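Local coordinates for protein acid phosphatase (Mycobacterium tuberculosis, PDB 2A6P) that hydrolyses a broad range of phosphate monoesters, including fructose 1,6-bisphosphate in gluconeogenesis, through a histidine phosphatase fold, with negligible phosphoglycerate mutase activity, at residues G19-A22 and W23-L26; P66-R69 and T70-A74; G121-V124 and A125-N128; G185-G189 and V190-A194. One frame throughout, in Å; residues are numbered along the deposited sequence.

Contact 1. Residues G19-A22 and W23-L26; sequences GETA and WSTL. With SO4 (sulfate ion), chain C.
T21 OG1 is gripped from several directions: it accepts a bond from S24 N (3.1 Å, N-H...O 163°), accepts a weak one from W23 N, and donates to O2 of the sulfate at 2.9 Å. The first torsion of T21 (64°) sets the hydroxyl between its own backbone N and carbonyl carbon, from where it faces both the turning chain and the anion. S24 returns the bond, for its OG receives T21 N at 3.0 Å with an almost straight N-H...O angle of 178°. This reciprocal pair holds both side chains at their first torsions and starts a short turn in which residues 23-25 have helical backbone angles but lack regular helical bonding; T25 N reaches T21 O only weakly. One step on, T25 OG1 donates to A22 O at 3.0 Å, coming from above the carbonyl plane. The W23 indole turns an edge to A22 C and makes a cation-pi contact with R28. R17 and T30 also bond the sulfate, which probably comes from the crystallisation liquor; the T21 side chain that holds it lies about 4 Å from that of H18, the inferred phosphohistidine residue, consistent with a phosphate pocket. The turn belongs to the loop between strand 13-17 and helix 39-53; E20 ties it to the start of that helix, with OE2 bonded to T38 OG1 and the side chain resting on T40 and Q44.

Contact 2. Residues P66-R69 and T70-A74; sequences PRRR and TLDTA
P66 meets L71 through its carbonyl: CD1 of the leucine stands 3.5 Å from P66 O, and both side chains reach V84. R67, at the N-cap position, turns its own carbonyl into the first helical acceptor, with L71 N bonding R67 O at 3.1 Å (N-H...O 160°) and T70 N adding a weak bond. The T70 hydroxyl lies 2.8 Å from R67 O and has S65 O as a further acceptor for its single proton. The R67 side chain leads away from the helix to a salt bridge with E34 and to packing on H152, the presumed transition-state stabiliser. The segment is thus the opening turn of helix 68-76 in the beta-alpha-beta unit formed with strands 61-64 and 83-84. R68 O accepts D72 N at 2.7 Å, while the arginine chain, bent at its second and third torsions, runs forward along the helix, over L71 and toward D72. L71 CB sits over the centre of its guanidinium, 3.8 Å above the plane, and D72 OD2 meets the guanidinium edge in a long salt bridge (NE to OD2, 3.7 Å) with the two planes 84° apart. The stronger partner of D72 is R42, which forms a salt bridge with OD1. R69 O takes two donors: T73 OG1, at 2.7 Å and nearly along the C=O axis, and T73 N, at 3.3 Å. The R69 chain is extended from CG to NE and ends beside H18, its NH1 and NH2 held by T33 O and G31 O.

Contact 3. Residues G121-V124 and A125-N128; sequences GESV and AQVN
The backbone turns from S123 into helix 124-141, and the first helical bonds confirm the start: V127 N donates to S123 O at 3.2 Å, and N128 N to V124 O at 2.7 Å. Here S123 is the N-cap of a capping box with Q126. Its OG, placed by a first torsion of 66° between the backbone N and the carbonyl carbon, accepts Q126 N at 3.3 Å (N-H...O 162°). Q126 answers with its side chain, extended beyond CG, whose OE1 accepts S123 N at 3.2 Å, the donor tilted 16° from the amide carbonyl plane. Two amide hydrogens at the helix entrance are thereby satisfied by side chains, and the Q126 chain runs close alongside the serine hydroxyl. E122 crosses V127 at about a right angle; its carboxylate has R130 as salt-bridge partner and also accepts from D92 N. The helix entrance is near the surface, although V127 is buried against W91, L168 and, on helix 153-163, A158. Across the contact, the methyl V127 CG2 lies 3.7 Å from E122 OE1.

Contact 4. Residues G185-G189 and V190-A194; sequences GFEHG and VRQLA
E187 and V190 close the hairpin through two backbone bonds, E187 N to V190 O (2.9 Å) and V190 N to E187 O (3.0 Å), around a type I' turn whose two central residues, H188 and G189, both have positive phi. The next hydrogen-bonded pair satisfies both groups of G185 and Q192: G185 N donates to Q192 O at 2.8 Å with an N-H...O angle of 169°, and Q192 N donates to G185 O at 2.8 Å. G185 O also accepts W163 NE1. Between these pairs F186 and R191 form a non-hydrogen-bonded pair, with F186 CA, at 3.0 Å, making a CA-H...O contact to V190 O. Their side chains run side by side, F186 CE2 meeting R191 CG at 3.5 Å, with ring and guanidinium planes 88° apart. The arginine end is satisfied beyond the hairpin, NE by W163 O and NH2 by R162 O at the end of helix 153-163, while the W163 ring makes a cation-pi contact with it. On the other face E187, V190 and Q192 line up toward the second subunit, where E187 OE1 makes a salt bridge with R157 of that chain; H188 ND1 offers E187 OE2 only a weak bond. R191 O accepts R173 NH1 of the second subunit, and the backbone of L193 is hydrogen-bonded to that subunit as well. Residues 190-194 of strand 190-199, outermost within this chain, thus place backbone bonds on both the hairpin partner and the other subunit, consistent with a role in holding the homodimer together.

Overall arrangement
Contacts 1 and 2 touch each other, T21 CG2 lying 3.9 Å from R69 CD, and both border H18; here hydroxyls and arginines gather about the sulfate. Contact 2 is partly buried, on a helix start within a beta-alpha-beta unit, whereas contact 1 is a surface turn in a loop. Contact 3 also starts a helix, but near the surface, using a serine-glutamine box where contact 2 relies on its carbonyls; its nearest atoms lie about 9 Å from contact 2. Contact 4, partly buried, is the only strand pairing. It lies across the chain's centre from contacts 1 and 2, away from the annotated sites, and its bonds extend into the second subunit.

Contact 1. Residues G19-A22 and W23-L26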
loop_
_atom_site.group_PDB
_atom_site.type_symbol
_atom_site.label_atom_id
_atom_site.label_comp_id
_atom_site.label_asym_id
_atom_site.label_seq_id
_atom_site.Cartn_x
_atom_site.Cartn_y
_atom_site.Cartn_z
ATOM N N GLY A 19 -18.779 -1.269 0.537
ATOM C CA GLY A 19 -19.013 -0.195 1.477
ATOM C C GLY A 19 -19.347 -0.686 2.870
ATOM O O GLY A 19 -19.435 -1.899 3.133
ATOM N N GLU A 20 -19.533 0.286 3.759
ATOM C CA GLU A 20 -19.858 0.072 5.165
ATOM C C GLU A 20 -21.220 -0.597 5.427
ATOM O O GLU A 20 -22.180 -0.399 4.679
ATOM C CB GLU A 20 -19.800 1.430 5.877
ATOM C CG GLU A 20 -20.422 1.467 7.259
ATOM C CD GLU A 20 -20.569 2.893 7.789
ATOM O OE1 GLU A 20 -19.533 3.540 8.092
ATOM O OE2 GLU A 20 -21.726 3.369 7.889
ATOM N N THR A 21 -21.279 -1.391 6.493
ATOM C CA THR A 21 -22.506 -2.066 6.909
ATOM C C THR A 21 -22.621 -1.860 8.425
ATOM O O THR A 21 -21.686 -1.359 9.061
ATOM C CB THR A 21 -22.467 -3.592 6.624
ATOM O OG1 THR A 21 -21.438 -4.206 7.416
ATOM C CG2 THR A 21 -22.201 -3.860 5.134
ATOM N N ALA A 22 -23.758 -2.238 9.001
ATOM C CA ALA A 22 -23.962 -2.105 10.444
ATOM C C ALA A 22 -22.960 -2.951 11.231
ATOM O O ALA A 22 -22.629 -2.619 12.370
ATOM C CB ALA A 22 -25.393 -2.519 10.811
ATOM N N TRP A 23 -22.483 -4.042 10.624
ATOM C CA TRP A 23 -21.524 -4.935 11.275
ATOM C C TRP A 23 -20.073 -4.451 11.171
ATOM O O TRP A 23 -19.308 -4.545 12.136
ATOM C CB TRP A 23 -21.638 -6.348 10.689
ATOM C CG TRP A 23 -22.800 -7.157 11.209
ATOM C CD1 TRP A 23 -24.032 -6.689 11.574
ATOM C CD2 TRP A 23 -22.843 -8.584 11.387
ATOM N NE1 TRP A 23 -24.840 -7.737 11.967
ATOM C CE2 TRP A 23 -24.135 -8.910 11.861
ATOM C CE3 TRP A 23 -21.916 -9.619 11.191
ATOM C CZ2 TRP A 23 -24.522 -10.229 12.142
ATOM C CZ3 TRP A 23 -22.302 -10.929 11.471
ATOM C CH2 TRP A 23 -23.594 -11.221 11.941
ATOM N N SER A 24 -19.688 -3.931 10.010
ATOM C CA SER A 24 -18.315 -3.461 9.829
ATOM C C SER A 24 -17.976 -2.310 10.762
ATOM O O SER A 24 -16.868 -2.243 11.295
ATOM C CB SER A 24 -18.065 -3.029 8.382
ATOM O OG SER A 24 -18.806 -1.876 8.050
ATOM N N THR A 25 -18.931 -1.406 10.960
ATOM C CA THR A 25 -18.723 -0.254 11.828
ATOM C C THR A 25 -18.456 -0.683 13.262
ATOM O O THR A 25 -17.807 0.042 14.016
ATOM C CB THR A 25 -19.944 0.662 11.831
ATOM O OG1 THR A 25 -21.057 -0.039 12.394
ATOM C CG2 THR A 25 -20.291 1.076 10.419
ATOM N N LEU A 26 -18.960 -1.858 13.628
ATOM C CA LEU A 26 -18.784 -2.392 14.973
ATOM C C LEU A 26 -17.566 -3.295 15.079
ATOM O O LEU A 26 -17.253 -3.802 16.159
ATOM C CB LEU A 26 -20.035 -3.172 15.405
ATOM C CG LEU A 26 -21.299 -2.325 15.603
ATOM C CD1 LEU A 26 -22.453 -3.221 15.966
ATOM C CD2 LEU A 26 -21.073 -1.294 16.699
HETATM S S SO4 C . -17.843 -6.426 6.796
HETATM O O1 SO4 C . -17.123 -5.123 6.633
HETATM O O2 SO4 C . -19.363 -6.103 6.807
HETATM O O3 SO4 C . -17.621 -7.220 5.650
HETATM O O4 SO4 C . -17.537 -6.838 8.139
#

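Contact 2. Residues P66-R69 and T70-A74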
loop_
_atom_site.group_PDB
_atom_site.type_symbol
_atom_site.label_atom_id
_atom_site.label_comp_id
_atom_site.label_asym_id
_atom_site.label_seq_id
_atom_site.Cartn_x
_atom_site.Cartn_y
_atom_site.Cartn_z
ATOM N N PRO A 66 -20.331 -13.007 -4.332
ATOM C CA PRO A 66 -21.778 -13.268 -4.321
ATOM C C PRO A 66 -22.624 -12.539 -3.280
ATOM O O PRO A 66 -23.838 -12.448 -3.434
ATOM C CB PRO A 66 -21.850 -14.788 -4.136
ATOM C CG PRO A 66 -20.534 -15.272 -4.693
ATOM C CD PRO A 66 -19.578 -14.254 -4.146
ATOM N N ARG A 67 -22.000 -12.050 -2.214
ATOM C CA ARG A 67 -22.738 -11.357 -1.157
ATOM C C ARG A 67 -23.478 -10.169 -1.743
ATOM O O ARG A 67 -23.024 -9.565 -2.716
ATOM C CB ARG A 67 -21.787 -10.882 -0.053
ATOM C CG ARG A 67 -21.017 -12.001 0.664
ATOM C CD ARG A 67 -21.940 -12.930 1.462
ATOM N NE ARG A 67 -22.626 -13.902 0.619
ATOM C CZ ARG A 67 -22.028 -14.927 0.013
ATOM N NH1 ARG A 67 -20.722 -15.135 0.152
ATOM N NH2 ARG A 67 -22.741 -15.748 -0.751
ATOM N N ARG A 68 -24.618 -9.836 -1.148
ATOM C CA ARG A 68 -25.405 -8.718 -1.634
ATOM C C ARG A 68 -24.698 -7.374 -1.422
ATOM O O ARG A 68 -24.811 -6.470 -2.255
ATOM C CB ARG A 68 -26.777 -8.687 -0.956
ATOM C CG ARG A 68 -27.727 -7.688 -1.624
ATOM C CD ARG A 68 -27.913 -8.035 -3.115
ATOM N NE ARG A 68 -27.896 -6.855 -3.981
ATOM C CZ ARG A 68 -28.007 -6.895 -5.308
ATOM N NH1 ARG A 68 -28.146 -8.059 -5.934
ATOM N NH2 ARG A 68 -27.974 -5.766 -6.011
ATOM N N ARG A 69 -23.971 -7.235 -0.314
ATOM C CA ARG A 69 -23.271 -5.979 -0.056
ATOM C C ARG A 69 -22.211 -5.676 -1.122
ATOM O O ARG A 69 -21.910 -4.509 -1.377
ATOM C CB ARG A 69 -22.634 -5.987 1.349
ATOM C CG ARG A 69 -21.676 -7.147 1.646
ATOM C CD ARG A 69 -21.236 -7.087 3.106
ATOM N NE ARG A 69 -20.417 -8.221 3.537
ATOM C CZ ARG A 69 -20.881 -9.436 3.819
ATOM N NH1 ARG A 69 -22.175 -9.692 3.702
ATOM N NH2 ARG A 69 -20.054 -10.384 4.262
ATOM N N THR A 70 -21.632 -6.716 -1.728
ATOM C CA THR A 70 -20.631 -6.515 -2.775
ATOM C C THR A 70 -21.319 -6.317 -4.128
ATOM O O THR A 70 -20.883 -5.494 -4.937
ATOM C CB THR A 70 -19.620 -7.705 -2.876
ATOM O OG1 THR A 70 -20.310 -8.951 -2.725
ATOM C CG2 THR A 70 -18.525 -7.578 -1.805
ATOM N N LEU A 71 -22.398 -7.057 -4.374
ATOM C CA LEU A 71 -23.120 -6.896 -5.634
ATOM C C LEU A 71 -23.679 -5.477 -5.666
ATOM O O LEU A 71 -23.606 -4.780 -6.681
ATOM C CB LEU A 71 -24.266 -7.912 -5.732
ATOM C CG LEU A 71 -23.846 -9.362 -6.004
ATOM C CD1 LEU A 71 -25.046 -10.280 -5.855
ATOM C CD2 LEU A 71 -23.256 -9.470 -7.418
ATOM N N ASP A 72 -24.228 -5.059 -4.533
ATOM C CA ASP A 72 -24.804 -3.727 -4.388
ATOM C C ASP A 72 -23.757 -2.663 -4.674
ATOM O O ASP A 72 -24.016 -1.699 -5.404
ATOM C CB ASP A 72 -25.329 -3.530 -2.966
ATOM C CG ASP A 72 -26.776 -3.106 -2.936
ATOM O OD1 ASP A 72 -27.138 -2.177 -3.691
ATOM O OD2 ASP A 72 -27.547 -3.699 -2.150
ATOM N N THR A 73 -22.575 -2.833 -4.086
ATOM C CA THR A 73 -21.489 -1.877 -4.283
ATOM C C THR A 73 -21.143 -1.726 -5.770
ATOM O O THR A 73 -21.013 -0.604 -6.276
ATOM C CB THR A 73 -20.229 -2.307 -3.507
ATOM O OG1 THR A 73 -20.523 -2.357 -2.106
ATOM C CG2 THR A 73 -19.091 -1.321 -3.744
ATOM N N ALA A 74 -21.004 -2.852 -6.468
ATOM C CA ALA A 74 -20.672 -2.828 -7.895
ATOM C C ALA A 74 -21.697 -2.026 -8.689
ATOM O O ALA A 74 -21.341 -1.198 -9.522
ATOM C CB ALA A 74 -20.587 -4.251 -8.444
#

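Contact 3. Residues G121-V124 and A125-N128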
loop_
_atom_site.group_PDB
_atom_site.type_symbol
_atom_site.label_atom_id
_atom_site.label_comp_id
_atom_site.label_asym_id
_atom_site.label_seq_id
_atom_site.Cartn_x
_atom_site.Cartn_y
_atom_site.Cartn_z
ATOM N N GLY A 121 -14.651 -23.004 10.197
ATOM C CA GLY A 121 -14.658 -22.181 8.999
ATOM C C GLY A 121 -13.424 -22.462 8.155
ATOM O O GLY A 121 -12.937 -23.592 8.139
ATOM N N GLU A 122 -12.910 -21.449 7.457
ATOM C CA GLU A 122 -11.726 -21.639 6.619
ATOM C C GLU A 122 -10.423 -21.520 7.385
ATOM O O GLU A 122 -10.275 -20.668 8.263
ATOM C CB GLU A 122 -11.692 -20.637 5.457
ATOM C CG GLU A 122 -12.704 -20.899 4.368
ATOM C CD GLU A 122 -12.556 -19.951 3.197
ATOM O OE1 GLU A 122 -11.846 -20.302 2.233
ATOM O OE2 GLU A 122 -13.139 -18.851 3.247
ATOM N N SER A 123 -9.483 -22.393 7.049
ATOM C CA SER A 123 -8.170 -22.379 7.673
ATOM C C SER A 123 -7.294 -21.496 6.787
ATOM O O SER A 123 -7.676 -21.172 5.659
ATOM C CB SER A 123 -7.576 -23.776 7.696
ATOM O OG SER A 123 -7.313 -24.194 6.373
ATOM N N VAL A 124 -6.122 -21.124 7.297
ATOM C CA VAL A 124 -5.197 -20.289 6.536
ATOM C C VAL A 124 -4.871 -20.966 5.197
ATOM O O VAL A 124 -4.924 -20.338 4.131
ATOM C CB VAL A 124 -3.889 -20.041 7.352
ATOM C CG1 VAL A 124 -2.883 -19.255 6.514
ATOM C CG2 VAL A 124 -4.219 -19.291 8.644
ATOM N N ALA A 125 -4.562 -22.259 5.264
ATOM C CA ALA A 125 -4.224 -23.046 4.083
ATOM C C ALA A 125 -5.294 -22.916 3.000
ATOM O O ALA A 125 -4.991 -22.714 1.818
ATOM C CB ALA A 125 -4.051 -24.512 4.476
ATOM N N GLN A 126 -6.552 -23.027 3.405
ATOM C CA GLN A 126 -7.650 -22.934 2.454
ATOM C C GLN A 126 -7.763 -21.562 1.805
ATOM O O GLN A 126 -8.022 -21.456 0.605
ATOM C CB GLN A 126 -8.969 -23.310 3.142
ATOM C CG GLN A 126 -9.095 -24.809 3.437
ATOM C CD GLN A 126 -10.404 -25.167 4.108
ATOM O OE1 GLN A 126 -10.649 -24.799 5.252
ATOM N NE2 GLN A 126 -11.256 -25.885 3.391
ATOM N N VAL A 127 -7.556 -20.506 2.580
ATOM C CA VAL A 127 -7.660 -19.177 2.001
ATOM C C VAL A 127 -6.425 -18.890 1.167
ATOM O O VAL A 127 -6.506 -18.183 0.163
ATOM C CB VAL A 127 -7.850 -18.104 3.078
ATOM C CG1 VAL A 127 -7.955 -16.725 2.421
ATOM C CG2 VAL A 127 -9.123 -18.394 3.869
ATOM N N ASN A 128 -5.290 -19.455 1.569
ATOM C CA ASN A 128 -4.038 -19.290 0.828
ATOM C C ASN A 128 -4.233 -19.800 -0.599
ATOM O O ASN A 128 -3.836 -19.150 -1.565
ATOM C CB ASN A 128 -2.922 -20.094 1.502
ATOM C CG ASN A 128 -1.610 -20.037 0.740
ATOM O OD1 ASN A 128 -1.489 -20.574 -0.359
ATOM N ND2 ASN A 128 -0.622 -19.379 1.324
#

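Contact 4. Residues G185-G189 and V190-A194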
loop_
_atom_site.group_PDB
_atom_site.type_symbol
_atom_site.label_atom_id
_atom_site.label_comp_id
_atom_site.label_asym_id
_atom_site.label_seq_id
_atom_site.Cartn_x
_atom_site.Cartn_y
_atom_site.Cartn_z
ATOM N N GLY A 185 0.429 -4.335 -9.658
ATOM C CA GLY A 185 1.046 -4.276 -10.969
ATOM C C GLY A 185 2.435 -4.894 -10.953
ATOM O O GLY A 185 2.666 -5.877 -10.247
ATOM N N PHE A 186 3.357 -4.325 -11.735
ATOM C CA PHE A 186 4.738 -4.820 -11.813
ATOM C C PHE A 186 5.734 -3.663 -11.902
ATOM O O PHE A 186 5.388 -2.573 -12.338
ATOM C CB PHE A 186 4.977 -5.670 -13.075
ATOM C CG PHE A 186 4.080 -6.864 -13.217
ATOM C CD1 PHE A 186 2.732 -6.711 -13.536
ATOM C CD2 PHE A 186 4.596 -8.156 -13.073
ATOM C CE1 PHE A 186 1.906 -7.830 -13.717
ATOM C CE2 PHE A 186 3.783 -9.274 -13.250
ATOM C CZ PHE A 186 2.432 -9.111 -13.573
ATOM N N GLU A 187 6.974 -3.926 -11.502
ATOM C CA GLU A 187 8.059 -2.954 -11.594
ATOM C C GLU A 187 9.297 -3.781 -11.945
ATOM O O GLU A 187 9.698 -4.662 -11.175
ATOM C CB GLU A 187 8.298 -2.219 -10.269
ATOM C CG GLU A 187 8.853 -0.802 -10.479
ATOM C CD GLU A 187 9.805 -0.324 -9.376
ATOM O OE1 GLU A 187 9.563 -0.611 -8.182
ATOM O OE2 GLU A 187 10.795 0.367 -9.719
ATOM N N HIS A 188 9.882 -3.508 -13.113
ATOM C CA HIS A 188 11.071 -4.221 -13.599
ATOM C C HIS A 188 10.980 -5.726 -13.421
ATOM O O HIS A 188 11.878 -6.340 -12.833
ATOM C CB HIS A 188 12.344 -3.718 -12.902
ATOM C CG HIS A 188 12.619 -2.262 -13.127
ATOM N ND1 HIS A 188 12.341 -1.295 -12.183
ATOM C CD2 HIS A 188 13.115 -1.607 -14.202
ATOM C CE1 HIS A 188 12.656 -0.107 -12.667
ATOM N NE2 HIS A 188 13.127 -0.269 -13.891
ATOM N N GLY A 189 9.888 -6.306 -13.922
ATOM C CA GLY A 189 9.672 -7.745 -13.839
ATOM C C GLY A 189 9.121 -8.326 -12.537
ATOM O O GLY A 189 8.867 -9.531 -12.468
ATOM N N VAL A 190 8.925 -7.495 -11.515
ATOM C CA VAL A 190 8.435 -7.981 -10.228
ATOM C C VAL A 190 6.984 -7.601 -9.918
ATOM O O VAL A 190 6.584 -6.451 -10.106
ATOM C CB VAL A 190 9.328 -7.460 -9.070
ATOM C CG1 VAL A 190 8.805 -7.962 -7.730
ATOM C CG2 VAL A 190 10.767 -7.904 -9.278
ATOM N N ARG A 191 6.204 -8.582 -9.459
ATOM C CA ARG A 191 4.812 -8.340 -9.086
ATOM C C ARG A 191 4.889 -7.411 -7.875
ATOM O O ARG A 191 5.600 -7.684 -6.906
ATOM C CB ARG A 191 4.106 -9.663 -8.756
ATOM C CG ARG A 191 3.211 -10.141 -9.892
ATOM C CD ARG A 191 3.061 -11.649 -9.965
ATOM N NE ARG A 191 2.648 -12.257 -8.703
ATOM C CZ ARG A 191 2.316 -13.540 -8.580
ATOM N NH1 ARG A 191 2.345 -14.337 -9.647
ATOM N NH2 ARG A 191 1.970 -14.032 -7.396
ATOM N N GLN A 192 4.156 -6.308 -7.934
ATOM C CA GLN A 192 4.232 -5.310 -6.875
ATOM C C GLN A 192 2.899 -4.665 -6.506
ATOM O O GLN A 192 1.974 -4.631 -7.317
ATOM C CB GLN A 192 5.258 -4.241 -7.334
ATOM C CG GLN A 192 5.107 -2.809 -6.796
ATOM C CD GLN A 192 6.149 -1.855 -7.402
ATOM O OE1 GLN A 192 7.339 -1.907 -7.065
ATOM N NE2 GLN A 192 5.706 -0.998 -8.308
ATOM N N LEU A 193 2.815 -4.178 -5.267
ATOM C CA LEU A 193 1.631 -3.467 -4.762
ATOM C C LEU A 193 1.884 -1.999 -5.137
ATOM O O LEU A 193 2.853 -1.391 -4.655
ATOM C CB LEU A 193 1.534 -3.570 -3.225
ATOM C CG LEU A 193 0.178 -3.505 -2.494
ATOM C CD1 LEU A 193 0.367 -2.784 -1.172
ATOM C CD2 LEU A 193 -0.890 -2.808 -3.322
ATOM N N ALA A 194 1.022 -1.432 -5.977
ATOM C CA ALA A 194 1.190 -0.041 -6.409
ATOM C C ALA A 194 0.410 0.988 -5.578
ATOM O O ALA A 194 0.950 2.048 -5.225
ATOM C CB ALA A 194 0.812 0.090 -7.898
#